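Local coordinates for protein RE68036p (PDB 1SQH) that is not characterised in detail but probably transfers acyl groups, possibly with glycine N-acyltransferase activity, in the acetyltransferase superfamily, at residues S14-E17 with V18-L22; Y40-R43 with K44-R47; L106-C109 with L110-Q114; K136-A139 with V140-V144; G197-T200 with Y201-L205. All coordinates share one frame; numbering follows the deposited sequence.

Interaction 1: S14-E17 with V18-L22; sequences SDSE and VDELL
V18 lays its CG2 methyl against the backbone carbonyl of S14, with 3.0 Å from CG2 to S14 O. The methyl arrives there because CG1 is anti to the V18 backbone N (chi1 -174°), which leaves CG2 beside that N. V18 N donates to the same S14 O, so amide and methyl meet one carbonyl oxygen. Beyond this first turn the bonding is regular: D19 N to D15 O at 3.0 Å, E20 N to S16 O at 3.2 Å and, shortest of the series, L21 N to E17 O at 2.8 Å. D19 CB and E20 CB rest on the carbonyls of S16 and E17.

The start of helix 15-29 is closed by a capping box. S14 is the N-cap, its OG accepting from E17 N at 3.2 Å. In return E17 swings back with CG beside its own N (chi1 -85°) and an extended chain, and its OE2 accepts from S14 N at 2.8 Å. That bond is nearly straight, 166° at the hydrogen, and uses the lone pair of OE2 that faces away from OE1.

The remaining acidic ends are held from outside: D15 by R56, E17 OE1 by R11, D19 by R43 of helix 34-51, E20 by R77. V18 and L21 pack against L13. Four carboxylates within the first two turns of a helix would be expected to repel one another weakly, but the helix N terminus and this set of arginines probably offset the charge and favour the ionised forms.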
loop_
_atom_site.group_PDB
_atom_site.type_symbol
_atom_site.label_atom_id
_atom_site.label_comp_id
_atom_site.label_asym_id
_atom_site.label_seq_id
_atom_site.Cartn_x
_atom_site.Cartn_y
_atom_site.Cartn_z
ATOM N N SER A 14 18.454 10.075 -4.519
ATOM C CA SER A 14 19.250 9.636 -3.381
ATOM C C SER A 14 18.296 9.601 -2.197
ATOM O O SER A 14 17.156 10.053 -2.307
ATOM C CB SER A 14 20.370 10.638 -3.104
ATOM O OG SER A 14 19.831 11.920 -2.829
ATOM N N ASP A 15 18.750 9.067 -1.071
ATOM C CA ASP A 15 17.904 9.005 0.118
ATOM C C ASP A 15 17.545 10.425 0.555
ATOM O O ASP A 15 16.417 10.701 0.965
ATOM C CB ASP A 15 18.635 8.252 1.238
ATOM C CG ASP A 15 18.468 6.740 1.131
ATOM O OD1 ASP A 15 18.141 6.235 0.024
ATOM O OD2 ASP A 15 18.672 6.044 2.154
ATOM N N SER A 16 18.510 11.328 0.429
ATOM C CA SER A 16 18.318 12.729 0.800
ATOM C C SER A 16 17.247 13.393 -0.057
ATOM O O SER A 16 16.470 14.219 0.425
ATOM C CB SER A 16 19.636 13.492 0.648
ATOM O OG SER A 16 19.401 14.870 0.446
ATOM N N GLU A 17 17.219 13.026 -1.332
ATOM C CA GLU A 17 16.251 13.572 -2.268
ATOM C C GLU A 17 14.847 13.045 -2.016
ATOM O O GLU A 17 13.863 13.784 -2.153
ATOM C CB GLU A 17 16.686 13.256 -3.699
ATOM C CG GLU A 17 17.674 14.257 -4.254
ATOM C CD GLU A 17 18.262 13.809 -5.574
ATOM O OE1 GLU A 17 18.558 14.686 -6.414
ATOM O OE2 GLU A 17 18.437 12.580 -5.759
ATOM N N VAL A 18 14.750 11.769 -1.648
ATOM C CA VAL A 18 13.451 11.167 -1.361
ATOM C C VAL A 18 12.903 11.931 -0.168
ATOM O O VAL A 18 11.747 12.334 -0.157
ATOM C CB VAL A 18 13.580 9.665 -1.010
ATOM C CG1 VAL A 18 12.203 9.029 -0.858
ATOM C CG2 VAL A 18 14.352 8.956 -2.107
ATOM N N ASP A 19 13.750 12.146 0.830
ATOM C CA ASP A 19 13.330 12.883 2.006
ATOM C C ASP A 19 12.743 14.233 1.607
ATOM O O ASP A 19 11.706 14.644 2.139
ATOM C CB ASP A 19 14.508 13.048 2.968
ATOM C CG ASP A 19 14.697 11.828 3.859
ATOM O OD1 ASP A 19 15.851 11.557 4.250
ATOM O OD2 ASP A 19 13.691 11.142 4.174
ATOM N N GLU A 20 13.383 14.917 0.660
ATOM C CA GLU A 20 12.875 16.210 0.203
ATOM C C GLU A 20 11.546 15.996 -0.509
ATOM O O GLU A 20 10.621 16.789 -0.374
ATOM C CB GLU A 20 13.850 16.875 -0.769
ATOM C CG GLU A 20 15.052 17.526 -0.125
ATOM C CD GLU A 20 15.903 18.267 -1.143
ATOM O OE1 GLU A 20 16.970 17.735 -1.533
ATOM O OE2 GLU A 20 15.499 19.379 -1.560
ATOM N N LEU A 21 11.469 14.923 -1.290
ATOM C CA LEU A 21 10.244 14.607 -2.014
ATOM C C LEU A 21 9.106 14.417 -1.009
ATOM O O LEU A 21 7.976 14.857 -1.238
ATOM C CB LEU A 21 10.435 13.330 -2.821
ATOM C CG LEU A 21 9.285 12.930 -3.745
ATOM C CD1 LEU A 21 9.025 14.030 -4.790
ATOM C CD2 LEU A 21 9.645 11.606 -4.411
ATOM N N LEU A 22 9.424 13.749 0.097
ATOM C CA LEU A 22 8.467 13.484 1.163
ATOM C C LEU A 22 7.922 14.780 1.781
ATOM O O LEU A 22 6.712 14.911 1.974
ATOM C CB LEU A 22 9.126 12.629 2.250
ATOM C CG LEU A 22 8.396 12.442 3.589
ATOM C CD1 LEU A 22 7.064 11.738 3.384
ATOM C CD2 LEU A 22 9.270 11.612 4.521
#

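Interaction 2: Y40-R43 with K44-R47; sequences YNQR and KWDR
K44 and N41 meet along one flank of helix 34-51, with K44 CB 3.2 Å from N41 O. The lysine chain starts with CG anti to the backbone N (chi1 177°) and bends at chi3, which carries CE to within 3.9 Å of N41 OD1. Water 1 joins the two ends: it accepts from K44 NZ at 2.7 Å and stands 2.8 Å from N41 OD1. Outside the contact K44 NZ also forms a salt bridge with E264 and bonds to S232, which bonds to N41 OD1 as well.

The other end of the N41 amide lies over W45. ND2 sits 3.2 Å above one face of the indole, toward its rim, with amide and ring planes 75° apart. N209 takes up W45 NE1.

These are i to i+3 and i to i+4 pairs of one alpha-helix, whose backbone bonds run from K44 N to Y40 O and so on to R47 N and R43 O. Further along, D46 sits between two donors. R43 bends at chi2 and chi3, which puts NH1 2.9 Å from D46 OD2, a salt bridge in which the oxygen lies at the guanidinium edge, in its plane. The carboxylate plane is turned 65° from it, and OD2 is met on its anti side. D46 OD1 is engaged separately by Q42 NE2 at 3.0 Å, which comes from above the carboxylate plane. The two bonds fix the rotation of the D46 group, while R43 has a second acid partner in helix 15-29, and Q42 NE2 also bonds to L64 O.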
loop_
_atom_site.group_PDB
_atom_site.type_symbol
_atom_site.label_atom_id
_atom_site.label_comp_id
_atom_site.label_asym_id
_atom_site.label_seq_id
_atom_site.Cartn_x
_atom_site.Cartn_y
_atom_site.Cartn_z
ATOM N N TYR A 40 6.160 8.568 3.237
ATOM C CA TYR A 40 6.352 8.477 4.674
ATOM C C TYR A 40 6.602 7.013 5.069
ATOM O O TYR A 40 7.549 6.695 5.800
ATOM C CB TYR A 40 5.104 8.987 5.387
ATOM C CG TYR A 40 5.067 8.606 6.839
ATOM C CD1 TYR A 40 5.705 9.385 7.798
ATOM C CD2 TYR A 40 4.420 7.444 7.252
ATOM C CE1 TYR A 40 5.695 9.017 9.144
ATOM C CE2 TYR A 40 4.410 7.064 8.585
ATOM C CZ TYR A 40 5.044 7.857 9.529
ATOM O OH TYR A 40 4.985 7.497 10.862
ATOM N N ASN A 41 5.751 6.123 4.575
ATOM C CA ASN A 41 5.886 4.719 4.907
ATOM C C ASN A 41 7.218 4.113 4.477
ATOM O O ASN A 41 7.898 3.460 5.288
ATOM C CB ASN A 41 4.747 3.914 4.287
ATOM C CG ASN A 41 4.838 2.445 4.622
ATOM O OD1 ASN A 41 4.517 2.023 5.726
ATOM N ND2 ASN A 41 5.308 1.660 3.668
ATOM N N GLN A 42 7.596 4.328 3.216
ATOM C CA GLN A 42 8.843 3.764 2.714
ATOM C C GLN A 42 10.040 4.206 3.540
ATOM O O GLN A 42 10.851 3.379 3.960
ATOM C CB GLN A 42 9.068 4.145 1.256
ATOM C CG GLN A 42 10.269 3.417 0.638
ATOM C CD GLN A 42 10.147 1.906 0.789
ATOM O OE1 GLN A 42 9.260 1.289 0.203
ATOM N NE2 GLN A 42 11.025 1.310 1.593
ATOM N N ARG A 43 10.156 5.507 3.777
ATOM C CA ARG A 43 11.270 6.009 4.562
ATOM C C ARG A 43 11.237 5.452 5.987
ATOM O O ARG A 43 12.290 5.265 6.603
ATOM C CB ARG A 43 11.270 7.537 4.567
ATOM C CG ARG A 43 11.606 8.109 3.198
ATOM C CD ARG A 43 12.976 7.623 2.716
ATOM N NE ARG A 43 14.072 8.325 3.385
ATOM C CZ ARG A 43 15.301 7.833 3.534
ATOM N NH1 ARG A 43 15.596 6.622 3.068
ATOM N NH2 ARG A 43 16.235 8.558 4.133
ATOM N N LYS A 44 10.042 5.180 6.515
ATOM C CA LYS A 44 9.950 4.609 7.852
ATOM C C LYS A 44 10.619 3.237 7.823
ATOM O O LYS A 44 11.441 2.915 8.696
ATOM C CB LYS A 44 8.496 4.449 8.288
ATOM C CG LYS A 44 8.351 3.781 9.662
ATOM C CD LYS A 44 6.902 3.738 10.147
ATOM C CE LYS A 44 6.036 2.874 9.250
ATOM N NZ LYS A 44 4.657 2.752 9.796
ATOM N N TRP A 45 10.267 2.438 6.809
ATOM C CA TRP A 45 10.841 1.105 6.651
ATOM C C TRP A 45 12.347 1.190 6.405
ATOM O O TRP A 45 13.121 0.414 6.981
ATOM C CB TRP A 45 10.192 0.353 5.479
ATOM C CG TRP A 45 8.829 -0.217 5.772
ATOM C CD1 TRP A 45 8.280 -0.465 7.002
ATOM C CD2 TRP A 45 7.864 -0.658 4.806
ATOM N NE1 TRP A 45 7.036 -1.032 6.859
ATOM C CE2 TRP A 45 6.756 -1.162 5.524
ATOM C CE3 TRP A 45 7.834 -0.680 3.401
ATOM C CZ2 TRP A 45 5.623 -1.683 4.883
ATOM C CZ3 TRP A 45 6.708 -1.199 2.764
ATOM C CH2 TRP A 45 5.618 -1.694 3.509
ATOM N N ASP A 46 12.755 2.117 5.537
ATOM C CA ASP A 46 14.170 2.303 5.217
ATOM C C ASP A 46 14.960 2.440 6.517
ATOM O O ASP A 46 15.982 1.785 6.708
ATOM C CB ASP A 46 14.388 3.567 4.367
ATOM C CG ASP A 46 13.957 3.395 2.904
ATOM O OD1 ASP A 46 13.683 2.256 2.474
ATOM O OD2 ASP A 46 13.914 4.413 2.173
ATOM N N ARG A 47 14.480 3.301 7.403
ATOM C CA ARG A 47 15.134 3.530 8.688
ATOM C C ARG A 47 15.250 2.230 9.495
ATOM O O ARG A 47 16.335 1.869 9.953
ATOM C CB ARG A 47 14.336 4.552 9.491
ATOM C CG ARG A 47 15.021 5.068 10.742
ATOM C CD ARG A 47 16.009 6.166 10.395
ATOM N NE ARG A 47 16.501 6.842 11.591
ATOM C CZ ARG A 47 17.369 7.846 11.573
ATOM N NH1 ARG A 47 17.764 8.404 12.712
ATOM N NH2 ARG A 47 17.844 8.293 10.415
HETATM O O HOH W 1 3.717 0.879 8.103
#

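Interaction 3: L106-C109 with L110-Q114; sequences LWEC and LEQTQ
L110 brings CD1 obliquely to the six-membered ring of W107, 3.5 Å from CZ3, and rests CG 4.1 Å from L106 CD1. Its CG stands beside the backbone N (chi1 -64°), which sets the isobutyl group against both neighbours, while L110 N bonds to L106 O. The leucine also meets F95 of strand 91-96 and L138 of helix 129-141, so this face of the turn is the one packed inward.

E111 follows with its N on W107 O at 2.9 Å. Its side chain folds over the same carbonyl, bringing OE1 within 3.1 Å of W107 O, two acceptors facing each other. Q112 N bonds to E108 O at 3.0 Å, and the two long side chains run side by side in the same direction, amide and carboxylate planes 8° apart. Q112 NE2 lies 3.1 Å from E108 CG, an approach to the methylene and not to the carboxylate, which bonds to H71 instead. At T113 the helix is left behind: its N makes a weak bond to C109 O, and CG2 stands 3.1 Å from that oxygen, while OG1 is turned to D8.

Helix 104-112 is the helix of a beta-alpha-beta crossover between the parallel strands 91-96 and 123-128, and this contact forms its last turns. The closeness of E111 OE1 to a carbonyl is probably tolerated because OE2 is held in a salt bridge by R134, whose charge also lies on the W107 ring as a cation-pi partner.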
loop_
_atom_site.group_PDB
_atom_site.type_symbol
_atom_site.label_atom_id
_atom_site.label_comp_id
_atom_site.label_asym_id
_atom_site.label_seq_id
_atom_site.Cartn_x
_atom_site.Cartn_y
_atom_site.Cartn_z
ATOM N N LEU A 106 5.789 14.326 -16.507
ATOM C CA LEU A 106 5.516 12.969 -16.056
ATOM C C LEU A 106 5.428 11.985 -17.223
ATOM O O LEU A 106 6.134 10.978 -17.245
ATOM C CB LEU A 106 4.210 12.924 -15.258
ATOM C CG LEU A 106 3.652 11.528 -14.932
ATOM C CD1 LEU A 106 4.612 10.780 -14.027
ATOM C CD2 LEU A 106 2.286 11.661 -14.271
ATOM N N TRP A 107 4.563 12.280 -18.188
ATOM C CA TRP A 107 4.386 11.396 -19.328
ATOM C C TRP A 107 5.641 11.276 -20.165
ATOM O O TRP A 107 5.850 10.268 -20.849
ATOM C CB TRP A 107 3.207 11.860 -20.177
ATOM C CG TRP A 107 1.913 11.625 -19.478
ATOM C CD1 TRP A 107 1.066 12.565 -18.975
ATOM C CD2 TRP A 107 1.348 10.351 -19.148
ATOM N NE1 TRP A 107 0.001 11.955 -18.345
ATOM C CE2 TRP A 107 0.152 10.596 -18.439
ATOM C CE3 TRP A 107 1.738 9.024 -19.381
ATOM C CZ2 TRP A 107 -0.662 9.555 -17.960
ATOM C CZ3 TRP A 107 0.929 7.987 -18.901
ATOM C CH2 TRP A 107 -0.255 8.263 -18.201
ATOM N N GLU A 108 6.483 12.299 -20.117
ATOM C CA GLU A 108 7.735 12.240 -20.851
ATOM C C GLU A 108 8.503 11.093 -20.190
ATOM O O GLU A 108 9.109 10.251 -20.862
ATOM C CB GLU A 108 8.490 13.558 -20.696
ATOM C CG GLU A 108 9.616 13.763 -21.676
ATOM C CD GLU A 108 10.060 15.210 -21.715
ATOM O OE1 GLU A 108 9.205 16.078 -21.991
ATOM O OE2 GLU A 108 11.256 15.480 -21.467
ATOM N N CYS A 109 8.442 11.055 -18.861
ATOM C CA CYS A 109 9.100 10.016 -18.084
ATOM C C CYS A 109 8.539 8.627 -18.373
ATOM O O CYS A 109 9.278 7.708 -18.730
ATOM C CB CYS A 109 8.945 10.286 -16.584
ATOM S SG CYS A 109 10.045 11.543 -15.903
ATOM N N LEU A 110 7.230 8.478 -18.210
ATOM C CA LEU A 110 6.593 7.182 -18.410
ATOM C C LEU A 110 6.714 6.629 -19.823
ATOM O O LEU A 110 6.835 5.424 -20.002
ATOM C CB LEU A 110 5.113 7.247 -17.997
ATOM C CG LEU A 110 4.765 7.526 -16.524
ATOM C CD1 LEU A 110 3.252 7.431 -16.356
ATOM C CD2 LEU A 110 5.450 6.526 -15.595
ATOM N N GLU A 111 6.697 7.509 -20.819
ATOM C CA GLU A 111 6.783 7.088 -22.213
ATOM C C GLU A 111 8.211 6.822 -22.704
ATOM O O GLU A 111 8.439 5.900 -23.487
ATOM C CB GLU A 111 6.115 8.138 -23.107
ATOM C CG GLU A 111 4.665 8.412 -22.748
ATOM C CD GLU A 111 4.075 9.583 -23.520
ATOM O OE1 GLU A 111 4.796 10.590 -23.703
ATOM O OE2 GLU A 111 2.892 9.506 -23.924
ATOM N N GLN A 112 9.175 7.610 -22.235
ATOM C CA GLN A 112 10.559 7.449 -22.676
ATOM C C GLN A 112 11.418 6.468 -21.900
ATOM O O GLN A 112 12.505 6.108 -22.354
ATOM C CB GLN A 112 11.272 8.803 -22.689
ATOM C CG GLN A 112 10.893 9.693 -23.860
ATOM C CD GLN A 112 11.634 11.012 -23.832
ATOM O OE1 GLN A 112 12.856 11.043 -23.706
ATOM N NE2 GLN A 112 10.896 12.110 -23.949
ATOM N N THR A 113 10.944 6.035 -20.739
ATOM C CA THR A 113 11.705 5.116 -19.904
ATOM C C THR A 113 11.639 3.677 -20.403
ATOM O O THR A 113 10.753 3.306 -21.177
ATOM C CB THR A 113 11.193 5.142 -18.437
ATOM O OG1 THR A 113 12.035 4.323 -17.612
ATOM C CG2 THR A 113 9.754 4.626 -18.362
ATOM N N GLN A 114 12.587 2.872 -19.948
ATOM C CA GLN A 114 12.632 1.463 -20.313
ATOM C C GLN A 114 12.841 0.658 -19.038
ATOM O O GLN A 114 13.237 -0.503 -19.088
ATOM C CB GLN A 114 13.783 1.195 -21.282
ATOM C CG GLN A 114 13.742 2.038 -22.542
ATOM C CD GLN A 114 14.875 1.702 -23.480
ATOM O OE1 GLN A 114 16.052 1.806 -23.116
ATOM N NE2 GLN A 114 14.531 1.290 -24.699
#

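Interaction 4: K136-A139 with V140-V144; sequences KELA and VSRGV
R142 keeps CG beside its backbone N (chi1 -56°) and bends at chi2 and chi3, while L138 has CG anti to its N (chi1 175°), so that the two chains run side by side in one direction. L138 CD1 lies 3.9 Å from R142 NE. The turn is a Schellman motif ending helix 129-141: V144 N bonds to A139 O at 3.0 Å and G143 N to V140 O at 3.0 Å. G143 is the C-prime residue, and at its positive phi of 110° a side chain would be jammed against the preceding carbonyl, which calls for glycine.

S141 closes its own turn with OG on L138 O at 2.9 Å, in the carbonyl plane and on a lone pair. R142 NH1 makes a weak bond to E111 O of helix 104-112, and W118 lies against both chains. With an alanine at R142, L138 CD1 would probably lose one neighbour and E111 O its weak bond. K136 forms a salt bridge with E295 of strand 289-299, and L299 of that strand meets the hydrophobic end of the motif, where A139 CB stands 3.7 Å from V144 CG2.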
loop_
_atom_site.group_PDB
_atom_site.type_symbol
_atom_site.label_atom_id
_atom_site.label_comp_id
_atom_site.label_asym_id
_atom_site.label_seq_id
_atom_site.Cartn_x
_atom_site.Cartn_y
_atom_site.Cartn_z
ATOM N N LYS A 136 -3.182 3.480 -19.900
ATOM C CA LYS A 136 -3.618 2.216 -20.477
ATOM C C LYS A 136 -3.312 2.207 -21.975
ATOM O O LYS A 136 -2.956 1.166 -22.535
ATOM C CB LYS A 136 -5.112 1.991 -20.224
ATOM C CG LYS A 136 -5.468 1.834 -18.737
ATOM C CD LYS A 136 -6.976 1.798 -18.511
ATOM C CE LYS A 136 -7.328 1.866 -17.019
ATOM N NZ LYS A 136 -8.804 1.831 -16.773
ATOM N N GLU A 137 -3.440 3.369 -22.612
ATOM C CA GLU A 137 -3.153 3.506 -24.042
ATOM C C GLU A 137 -1.670 3.215 -24.253
ATOM O O GLU A 137 -1.279 2.484 -25.168
ATOM C CB GLU A 137 -3.477 4.925 -24.512
ATOM C CG GLU A 137 -4.953 5.306 -24.417
ATOM C CD GLU A 137 -5.192 6.787 -24.701
ATOM O OE1 GLU A 137 -4.778 7.262 -25.786
ATOM O OE2 GLU A 137 -5.788 7.477 -23.837
ATOM N N LEU A 138 -0.849 3.782 -23.379
ATOM C CA LEU A 138 0.589 3.580 -23.425
ATOM C C LEU A 138 0.902 2.094 -23.301
ATOM O O LEU A 138 1.677 1.548 -24.082
ATOM C CB LEU A 138 1.257 4.358 -22.285
ATOM C CG LEU A 138 2.763 4.206 -22.078
ATOM C CD1 LEU A 138 3.500 4.398 -23.403
ATOM C CD2 LEU A 138 3.224 5.228 -21.052
ATOM N N ALA A 139 0.294 1.437 -22.317
ATOM C CA ALA A 139 0.520 0.008 -22.108
ATOM C C ALA A 139 0.286 -0.763 -23.401
ATOM O O ALA A 139 1.051 -1.666 -23.748
ATOM C CB ALA A 139 -0.407 -0.519 -21.023
ATOM N N VAL A 140 -0.783 -0.400 -24.103
ATOM C CA VAL A 140 -1.132 -1.047 -25.358
ATOM C C VAL A 140 -0.103 -0.711 -26.433
ATOM O O VAL A 140 0.313 -1.587 -27.198
ATOM C CB VAL A 140 -2.531 -0.612 -25.834
ATOM C CG1 VAL A 140 -2.844 -1.233 -27.191
ATOM C CG2 VAL A 140 -3.568 -1.039 -24.808
ATOM N N SER A 141 0.320 0.549 -26.476
ATOM C CA SER A 141 1.306 0.976 -27.462
ATOM C C SER A 141 2.639 0.265 -27.237
ATOM O O SER A 141 3.547 0.349 -28.068
ATOM C CB SER A 141 1.534 2.490 -27.384
ATOM O OG SER A 141 2.591 2.792 -26.489
ATOM N N ARG A 142 2.761 -0.432 -26.113
ATOM C CA ARG A 142 3.996 -1.135 -25.807
ATOM C C ARG A 142 3.848 -2.643 -25.839
ATOM O O ARG A 142 4.730 -3.365 -25.379
ATOM C CB ARG A 142 4.531 -0.700 -24.448
ATOM C CG ARG A 142 4.746 0.798 -24.331
ATOM C CD ARG A 142 5.476 1.351 -25.550
ATOM N NE ARG A 142 6.344 2.467 -25.196
ATOM C CZ ARG A 142 7.372 2.366 -24.359
ATOM N NH1 ARG A 142 8.110 3.431 -24.088
ATOM N NH2 ARG A 142 7.666 1.199 -23.795
ATOM N N GLY A 143 2.727 -3.117 -26.372
ATOM C CA GLY A 143 2.522 -4.550 -26.477
ATOM C C GLY A 143 1.487 -5.225 -25.595
ATOM O O GLY A 143 1.185 -6.402 -25.811
ATOM N N VAL A 144 0.935 -4.523 -24.609
ATOM C CA VAL A 144 -0.055 -5.154 -23.737
ATOM C C VAL A 144 -1.326 -5.483 -24.511
ATOM O O VAL A 144 -1.868 -4.631 -25.211
ATOM C CB VAL A 144 -0.410 -4.259 -22.540
ATOM C CG1 VAL A 144 -1.413 -4.973 -21.648
ATOM C CG2 VAL A 144 0.852 -3.929 -21.758
#

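Interaction 5: G197-T200 with Y201-L205; sequences GSLT and YLQAL
Helix 199-208 begins with a side-chain N-cap, S198, whose OG accepts from Y201 N at 2.9 Å. OG is placed for this by a chi1 of 76°, between the backbone N and the carbonyl carbon of S198, and the bond is somewhat bent, 144° at the hydrogen. The serine carbonyl serves the next residue: L202 N bonds to S198 O at 3.1 Å, and L202 CD1 rests against the same oxygen. Y201 N has a further, weak bond to that carbonyl.

Y201 projects its ring past the cap, with CB 3.4 Å from S198 OG and CD2 4.2 Å from G197 CA. Over one face of the phenol lies L205 CD1, one turn on, 3.4 Å above the ring plane and toward the rim. On the outer side L199 and Q203 cross, and L199 CD2 approaches Q203 NE2 to 3.1 Å, a methyl against an amide nitrogen, while Q203 N bonds to L199 O at 2.9 Å.

S198 OG is also bonded to D88, whose side chain also touches that of Y201. L202 turns inward onto V187 and H188 of helix 184-189 and onto W191. Putting an alanine in place of S198 would probably leave Y201 N with just its weak carbonyl bond and deprive D88 of a polar partner. With OG engaged by an amide and a carboxylate, the hydroxyl joins the positive end of the helix to an acid, an arrangement likely to be favoured electrostatically.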
loop_
_atom_site.group_PDB
_atom_site.type_symbol
_atom_site.label_atom_id
_atom_site.label_comp_id
_atom_site.label_asym_id
_atom_site.label_seq_id
_atom_site.Cartn_x
_atom_site.Cartn_y
_atom_site.Cartn_z
ATOM N N GLY A 197 1.019 -10.226 -4.026
ATOM C CA GLY A 197 1.765 -10.269 -2.780
ATOM C C GLY A 197 2.277 -11.676 -2.546
ATOM O O GLY A 197 1.540 -12.644 -2.732
ATOM N N SER A 198 3.536 -11.797 -2.134
ATOM C CA SER A 198 4.142 -13.105 -1.898
ATOM C C SER A 198 4.140 -13.498 -0.428
ATOM O O SER A 198 3.958 -12.653 0.455
ATOM C CB SER A 198 5.586 -13.107 -2.379
ATOM O OG SER A 198 6.399 -12.408 -1.451
ATOM N N LEU A 199 4.375 -14.785 -0.178
ATOM C CA LEU A 199 4.418 -15.320 1.179
ATOM C C LEU A 199 5.533 -14.615 1.948
ATOM O O LEU A 199 5.360 -14.231 3.110
ATOM C CB LEU A 199 4.714 -16.821 1.141
ATOM C CG LEU A 199 4.241 -17.742 2.267
ATOM C CD1 LEU A 199 4.955 -19.071 2.106
ATOM C CD2 LEU A 199 4.517 -17.148 3.635
ATOM N N THR A 200 6.676 -14.446 1.287
ATOM C CA THR A 200 7.820 -13.803 1.908
ATOM C C THR A 200 7.564 -12.319 2.180
ATOM O O THR A 200 8.121 -11.759 3.127
ATOM C CB THR A 200 9.112 -14.025 1.070
ATOM O OG1 THR A 200 10.059 -12.984 1.351
ATOM C CG2 THR A 200 8.799 -14.081 -0.415
ATOM N N TYR A 201 6.713 -11.686 1.373
ATOM C CA TYR A 201 6.354 -10.285 1.602
ATOM C C TYR A 201 5.594 -10.264 2.921
ATOM O O TYR A 201 5.916 -9.487 3.819
ATOM C CB TYR A 201 5.444 -9.758 0.486
ATOM C CG TYR A 201 4.795 -8.409 0.775
ATOM C CD1 TYR A 201 5.521 -7.365 1.350
ATOM C CD2 TYR A 201 3.469 -8.155 0.411
ATOM C CE1 TYR A 201 4.945 -6.101 1.552
ATOM C CE2 TYR A 201 2.883 -6.895 0.605
ATOM C CZ TYR A 201 3.628 -5.875 1.173
ATOM O OH TYR A 201 3.073 -4.624 1.342
ATOM N N LEU A 202 4.594 -11.136 3.039
ATOM C CA LEU A 202 3.808 -11.205 4.268
ATOM C C LEU A 202 4.700 -11.466 5.491
ATOM O O LEU A 202 4.484 -10.894 6.563
ATOM C CB LEU A 202 2.722 -12.280 4.147
ATOM C CG LEU A 202 1.333 -11.810 3.677
ATOM C CD1 LEU A 202 1.464 -10.954 2.445
ATOM C CD2 LEU A 202 0.442 -13.010 3.386
ATOM N N GLN A 203 5.708 -12.321 5.323
ATOM C CA GLN A 203 6.626 -12.632 6.416
ATOM C C GLN A 203 7.434 -11.393 6.829
ATOM O O GLN A 203 7.752 -11.206 8.014
ATOM C CB GLN A 203 7.551 -13.791 6.012
ATOM C CG GLN A 203 7.018 -15.156 6.445
ATOM C CD GLN A 203 7.672 -16.321 5.720
ATOM O OE1 GLN A 203 8.838 -16.251 5.333
ATOM N NE2 GLN A 203 6.922 -17.410 5.546
ATOM N N ALA A 204 7.754 -10.542 5.855
ATOM C CA ALA A 204 8.492 -9.315 6.148
ATOM C C ALA A 204 7.581 -8.358 6.935
ATOM O O ALA A 204 8.019 -7.711 7.900
ATOM C CB ALA A 204 8.960 -8.654 4.849
ATOM N N LEU A 205 6.313 -8.285 6.520
ATOM C CA LEU A 205 5.325 -7.430 7.175
ATOM C C LEU A 205 5.025 -7.820 8.624
ATOM O O LEU A 205 4.826 -6.955 9.480
ATOM C CB LEU A 205 4.021 -7.419 6.372
ATOM C CG LEU A 205 3.989 -6.525 5.129
ATOM C CD1 LEU A 205 2.692 -6.730 4.352
ATOM C CD2 LEU A 205 4.123 -5.074 5.570
#

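Overall arrangement
All five contacts are local, each within one continuous stretch, so they lie in series with none nested or crossed, and none closes a long loop. From the N terminus, interaction 1 starts helix 15-29 and interaction 2 lies on the next helix, 34-51; they touch through the D19–R43 salt bridge and through L22 against Y40. Interactions 3 and 4 end helices 104-112 and 129-141, which meet at L138 and E111; their centres are about 13 Å apart. Interaction 5 starts helix 199-208 far along the chain, yet W45 of interaction 2 packs on its L205, tying the N-terminal part of the fold to the later one.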